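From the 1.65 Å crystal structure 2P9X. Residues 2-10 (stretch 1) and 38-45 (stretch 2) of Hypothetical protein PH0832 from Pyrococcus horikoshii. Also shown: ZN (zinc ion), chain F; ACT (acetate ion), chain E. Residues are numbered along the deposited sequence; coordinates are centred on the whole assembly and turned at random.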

ATOM      1  N   SER A   2      14.390 -26.239 -11.767  1.00 23.31           N
ATOM      2  CA  SER A   2      13.547 -27.434 -12.050  1.00 22.82           C
ATOM      3  C   SER A   2      12.344 -27.036 -12.885  1.00 23.65           C
ATOM      4  O   SER A   2      12.066 -25.850 -13.073  1.00 22.83           O
ATOM      5  CB  SER A   2      13.053 -28.044 -10.743  1.00 23.46           C
ATOM      6  OG  SER A   2      12.248 -27.110 -10.034  1.00 24.32           O
ATOM      7  N   LYS A   3      11.622 -28.034 -13.378  1.00 24.28           N
ATOM      8  CA  LYS A   3      10.433 -27.769 -14.169  1.00 24.10           C
ATOM      9  C   LYS A   3       9.423 -26.972 -13.341  1.00 23.20           C
ATOM     10  O   LYS A   3       8.812 -26.027 -13.835  1.00 23.95           O
ATOM     11  CB  LYS A   3       9.805 -29.088 -14.638  1.00 26.41           C
ATOM     12  CG  LYS A   3      10.616 -29.798 -15.717  1.00 28.88           C
ATOM     13  CD  LYS A   3       9.998 -31.124 -16.144  1.00 33.74           C
ATOM     14  CE  LYS A   3      10.148 -32.194 -15.074  1.00 36.82           C
ATOM     15  NZ  LYS A   3       9.671 -33.521 -15.567  1.00 40.00           N
ATOM     16  N   GLY A   4       9.253 -27.351 -12.077  1.00 22.50           N
ATOM     17  CA  GLY A   4       8.300 -26.652 -11.227  1.00 21.87           C
ATOM     18  C   GLY A   4       8.720 -25.231 -10.889  1.00 20.53           C
ATOM     19  O   GLY A   4       7.893 -24.315 -10.863  1.00 21.35           O
ATOM     20  N   ARG A   5      10.009 -25.040 -10.633  1.00 20.17           N
ATOM     21  CA  ARG A   5      10.526 -23.717 -10.293  1.00 21.19           C
ATOM     22  C   ARG A   5      10.371 -22.797 -11.498  1.00 21.96           C
ATOM     23  O   ARG A   5      10.003 -21.629 -11.363  1.00 22.52           O
ATOM     24  CB  ARG A   5      11.997 -23.832  -9.889  1.00 20.20           C
ATOM     25  CG  ARG A   5      12.656 -22.551  -9.355  1.00 20.17           C
ATOM     26  CD  ARG A   5      14.010 -22.925  -8.751  1.00 19.65           C
ATOM     27  NE  ARG A   5      14.698 -21.847  -8.041  1.00 21.92           N
ATOM     28  CZ  ARG A   5      15.551 -20.993  -8.602  1.00 20.17           C
ATOM     29  NH1 ARG A   5      15.820 -21.070  -9.896  1.00 22.30           N
ATOM     30  NH2 ARG A   5      16.181 -20.095  -7.851  1.00 22.35           N
ATOM     31  N   ASP A   6      10.660 -23.330 -12.680  1.00 20.83           N
ATOM     32  CA  ASP A   6      10.546 -22.565 -13.918  1.00 23.02           C
ATOM     33  C   ASP A   6       9.094 -22.162 -14.173  1.00 23.80           C
ATOM     34  O   ASP A   6       8.801 -20.995 -14.426  1.00 24.55           O
ATOM     35  CB  ASP A   6      11.085 -23.401 -15.086  1.00 26.38           C
ATOM     36  CG  ASP A   6      10.938 -22.707 -16.425  1.00 31.73           C
ATOM     37  OD1 ASP A   6      11.248 -21.503 -16.507  1.00 34.25           O
ATOM     38  OD2 ASP A   6      10.529 -23.374 -17.396  1.00 35.16           O
ATOM     39  N   ILE A   7       8.184 -23.125 -14.084  1.00 23.12           N
ATOM     40  CA  ILE A   7       6.772 -22.852 -14.326  1.00 22.75           C
ATOM     41  C   ILE A   7       6.171 -21.868 -13.325  1.00 23.23           C
ATOM     42  O   ILE A   7       5.414 -20.969 -13.704  1.00 23.19           O
ATOM     43  CB  ILE A   7       5.949 -24.151 -14.314  1.00 24.69           C
ATOM     44  CG1 ILE A   7       6.397 -25.049 -15.470  1.00 27.01           C
ATOM     45  CG2 ILE A   7       4.472 -23.833 -14.455  1.00 26.24           C
ATOM     46  CD1 ILE A   7       5.817 -26.454 -15.413  1.00 29.29           C
ATOM     47  N   LEU A   8       6.501 -22.019 -12.049  1.00 21.69           N
ATOM     48  CA  LEU A   8       5.944 -21.096 -11.064  1.00 19.86           C
ATOM     49  C   LEU A   8       6.493 -19.687 -11.266  1.00 20.38           C
ATOM     50  O   LEU A   8       5.743 -18.716 -11.265  1.00 23.06           O
ATOM     51  CB  LEU A   8       6.246 -21.559  -9.638  1.00 21.52           C
ATOM     52  CG  LEU A   8       5.734 -20.604  -8.551  1.00 21.65           C
ATOM     53  CD1 LEU A   8       4.242 -20.375  -8.730  1.00 22.35           C
ATOM     54  CD2 LEU A   8       6.024 -21.179  -7.174  1.00 23.67           C
ATOM     55  N   THR A   9       7.803 -19.578 -11.447  1.00 21.88           N
ATOM     56  CA  THR A   9       8.425 -18.272 -11.625  1.00 19.57           C
ATOM     57  C   THR A   9       7.899 -17.547 -12.855  1.00 21.65           C
ATOM     58  O   THR A   9       7.543 -16.374 -12.775  1.00 22.30           O
ATOM     59  CB  THR A   9       9.965 -18.398 -11.700  1.00 19.65           C
ATOM     60  OG1 THR A   9      10.442 -19.008 -10.494  1.00 23.43           O
ATOM     61  CG2 THR A   9      10.614 -17.016 -11.842  1.00 23.19           C
ATOM     62  N   LYS A  10       7.824 -18.240 -13.984  1.00 21.33           N
ATOM     63  CA  LYS A  10       7.327 -17.603 -15.201  1.00 22.83           C
ATOM     64  C   LYS A  10       5.867 -17.193 -15.063  1.00 22.42           C
ATOM     65  O   LYS A  10       5.470 -16.121 -15.520  1.00 22.06           O
ATOM     66  CB  LYS A  10       7.483 -18.532 -16.407  1.00 26.47           C
ATOM     67  CG  LYS A  10       7.149 -17.866 -17.735  1.00 31.71           C
ATOM     68  CD  LYS A  10       8.042 -16.650 -17.975  1.00 35.76           C
ATOM     69  CE  LYS A  10       7.698 -15.938 -19.277  1.00 39.68           C
ATOM     70  NZ  LYS A  10       8.823 -15.989 -20.252  1.00 42.08           N
ATOM     71  N   GLY A  38      15.456 -12.756  -6.329  1.00 22.97           N
ATOM     72  CA  GLY A  38      14.578 -12.445  -7.444  1.00 22.29           C
ATOM     73  C   GLY A  38      13.230 -13.107  -7.209  1.00 20.85           C
ATOM     74  O   GLY A  38      12.980 -13.643  -6.123  1.00 21.63           O
ATOM     75  N   ILE A  39      12.370 -13.088  -8.224  1.00 20.19           N
ATOM     76  CA  ILE A  39      11.029 -13.667  -8.127  1.00 21.42           C
ATOM     77  C   ILE A  39      11.052 -15.168  -7.863  1.00 19.67           C
ATOM     78  O   ILE A  39      10.073 -15.736  -7.365  1.00 22.44           O
ATOM     79  CB  ILE A  39      10.210 -13.378  -9.420  1.00 23.70           C
ATOM     80  CG1 ILE A  39       9.987 -11.871  -9.562  1.00 27.00           C
ATOM     81  CG2 ILE A  39       8.849 -14.071  -9.367  1.00 23.49           C
ATOM     82  CD1 ILE A  39       9.143 -11.282  -8.459  1.00 30.07           C
ATOM     83  N   GLU A  40      12.171 -15.808  -8.190  1.00 20.82           N
ATOM     84  CA  GLU A  40      12.304 -17.246  -7.976  1.00 20.23           C
ATOM     85  C   GLU A  40      12.194 -17.588  -6.489  1.00 22.33           C
ATOM     86  O   GLU A  40      12.066 -18.754  -6.113  1.00 19.89           O
ATOM     87  CB  GLU A  40      13.642 -17.741  -8.535  1.00 22.28           C
ATOM     88  CG  GLU A  40      14.860 -16.971  -8.046  1.00 24.78           C
ATOM     89  CD  GLU A  40      15.150 -15.701  -8.847  1.00 25.28           C
ATOM     90  OE1 GLU A  40      14.289 -15.269  -9.642  1.00 27.45           O
ATOM     91  OE2 GLU A  40      16.255 -15.144  -8.677  1.00 31.59           O
ATOM     92  N   LEU A  41      12.255 -16.567  -5.639  1.00 20.16           N
ATOM     93  CA  LEU A  41      12.136 -16.762  -4.198  1.00 21.13           C
ATOM     94  C   LEU A  41      10.771 -17.354  -3.860  1.00 21.37           C
ATOM     95  O   LEU A  41      10.612 -18.023  -2.838  1.00 22.59           O
ATOM     96  CB  LEU A  41      12.291 -15.423  -3.466  1.00 21.91           C
ATOM     97  CG  LEU A  41      12.174 -15.472  -1.940  1.00 24.12           C
ATOM     98  CD1 LEU A  41      13.329 -16.283  -1.361  1.00 25.03           C
ATOM     99  CD2 LEU A  41      12.194 -14.053  -1.380  1.00 24.25           C
ATOM    100  N   ALA A  42       9.780 -17.090  -4.712  1.00 21.79           N
ATOM    101  CA  ALA A  42       8.430 -17.603  -4.486  1.00 21.35           C
ATOM    102  C   ALA A  42       8.458 -19.124  -4.399  1.00 21.41           C
ATOM    103  O   ALA A  42       7.734 -19.721  -3.606  1.00 20.91           O
ATOM    104  CB  ALA A  42       7.500 -17.150  -5.603  1.00 21.78           C
ATOM    105  N   TYR A  43       9.304 -19.743  -5.211  1.00 22.05           N
ATOM    106  CA  TYR A  43       9.439 -21.196  -5.201  1.00 22.68           C
ATOM    107  C   TYR A  43      10.417 -21.659  -4.127  1.00 23.72           C
ATOM    108  O   TYR A  43      10.139 -22.611  -3.394  1.00 23.66           O
ATOM    109  CB  TYR A  43       9.913 -21.698  -6.571  1.00 24.23           C
ATOM    110  CG  TYR A  43      10.150 -23.197  -6.623  1.00 25.61           C
ATOM    111  CD1 TYR A  43      11.346 -23.752  -6.166  1.00 27.28           C
ATOM    112  CD2 TYR A  43       9.171 -24.055  -7.115  1.00 27.57           C
ATOM    113  CE1 TYR A  43      11.561 -25.130  -6.201  1.00 27.75           C
ATOM    114  CE2 TYR A  43       9.375 -25.434  -7.154  1.00 28.58           C
ATOM    115  CZ  TYR A  43      10.570 -25.962  -6.698  1.00 28.73           C
ATOM    116  OH  TYR A  43      10.778 -27.327  -6.743  1.00 30.81           O
ATOM    117  N   ASP A  44      11.562 -20.989  -4.034  1.00 22.08           N
ATOM    118  CA  ASP A  44      12.585 -21.370  -3.059  1.00 22.72           C
ATOM    119  C   ASP A  44      12.173 -21.230  -1.600  1.00 24.35           C
ATOM    120  O   ASP A  44      12.556 -22.052  -0.760  1.00 25.59           O
ATOM    121  CB  ASP A  44      13.870 -20.568  -3.288  1.00 22.74           C
ATOM    122  CG  ASP A  44      14.442 -20.773  -4.671  1.00 24.04           C
ATOM    123  OD1 ASP A  44      14.185 -21.840  -5.272  1.00 25.70           O
ATOM    124  OD2 ASP A  44      15.164 -19.872  -5.148  1.00 24.05           O
ATOM    125  N   ASP A  45      11.413 -20.186  -1.293  1.00 23.69           N
ATOM    126  CA  ASP A  45      10.962 -19.945   0.070  1.00 24.52           C
ATOM    127  C   ASP A  45       9.676 -19.131   0.000  1.00 23.40           C
ATOM    128  O   ASP A  45       9.682 -17.922   0.233  1.00 23.91           O
ATOM    129  CB  ASP A  45      12.029 -19.169   0.849  1.00 26.20           C
ATOM    130  CG  ASP A  45      11.817 -19.233   2.353  1.00 29.24           C
ATOM    131  OD1 ASP A  45      10.653 -19.359   2.790  1.00 27.21           O
ATOM    132  OD2 ASP A  45      12.819 -19.143   3.096  1.00 30.91           O
TER
HETATM  133 ZN    ZN F2001      15.340 -25.446 -13.460  1.00 22.14          ZN
HETATM  134  C   ACT E1001      14.550 -22.835 -13.045  1.00 22.41           C
HETATM  135  O   ACT E1001      14.918 -23.108 -11.884  1.00 23.47           O
HETATM  136  OXT ACT E1001      14.614 -23.627 -14.014  1.00 21.78           O
HETATM  137  CH3 ACT E1001      13.975 -21.441 -13.301  1.00 22.97           C
HETATM  138  O   HOH W   1       8.956 -18.306  -8.069  1.00 35.73           O

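Helical segments distant in sequence can be held together by packing, a charged pair and a bridging water, and this structure of PH0832 offers a compact example. Stretch 1 is helical from Lys-3 onward, its regular i to i+4 ladder beginning with Asp-6 N to Ser-2 O at 2.9 Å. Stretch 2 opens with a type I turn from Gly-38 to Leu-41 and leads into a short helix that Asp-45 leaves, that residue serving in turn as N-cap of the next helix. The two backbones come nearest at two points, Arg-5 CA to Tyr-43 CA at 5.8 Å and Thr-9 CA to Glu-40 CA at 5.4 Å, one helical turn apart on the first stretch. About 445 Å² is buried between them, counting both sides.

Tyr-43 supplies the centre of the contact. With chi1 near 177° (t), the CA-to-CB bond of Tyr-43 points toward stretch 1, and one face of its ring lies over the backbone of Arg-5, whose CB sits 3.7 Å from the ring centroid and almost on the ring normal, a CH-pi contact. Gly-4 contributes backbone here: its C atom is 3.8 Å from Tyr-43 CE2. Leu-8 meets the ring near its plane and fills the space beside it, with Leu-8 CD2 4.0 Å from Tyr-43 CB. A flat aromatic suits such a site because its face and its edge can both be used for packing.

Arg-5 shows how a long side chain can serve two purposes. Its aliphatic part covers the tyrosine, and because its first three chi angles are all t, the extended chain carries the guanidinium on to Asp-44. There the salt bridge is bidentate: Arg-5 NE donates to Asp-44 OD1 at 2.8 Å and Arg-5 NH2 to Asp-44 OD2 at 2.9 Å, both nearly straight. The remaining nitrogen, Arg-5 NH1, donates to acetate O at 3.0 Å. That acetate, probably from the crystallisation liquor, also joins Ser-2 N in binding the zinc ion. Over one guanidinium face lies Glu-40 CB, so this acidic residue packs through its methylene carbons.

Farther along, Thr-9 combines both characters of its side chain. Its methyl CG2 lies 4.2 Å from Ile-39 CG2, while its hydroxyl OG1 donates to Arg-5 O at 2.8 Å within its own helix. The O atom of a water donates to Thr-9 OG1 at 2.9 Å and to Ile-39 O at 2.9 Å, linking the stretches where no direct hydrogen bond does so.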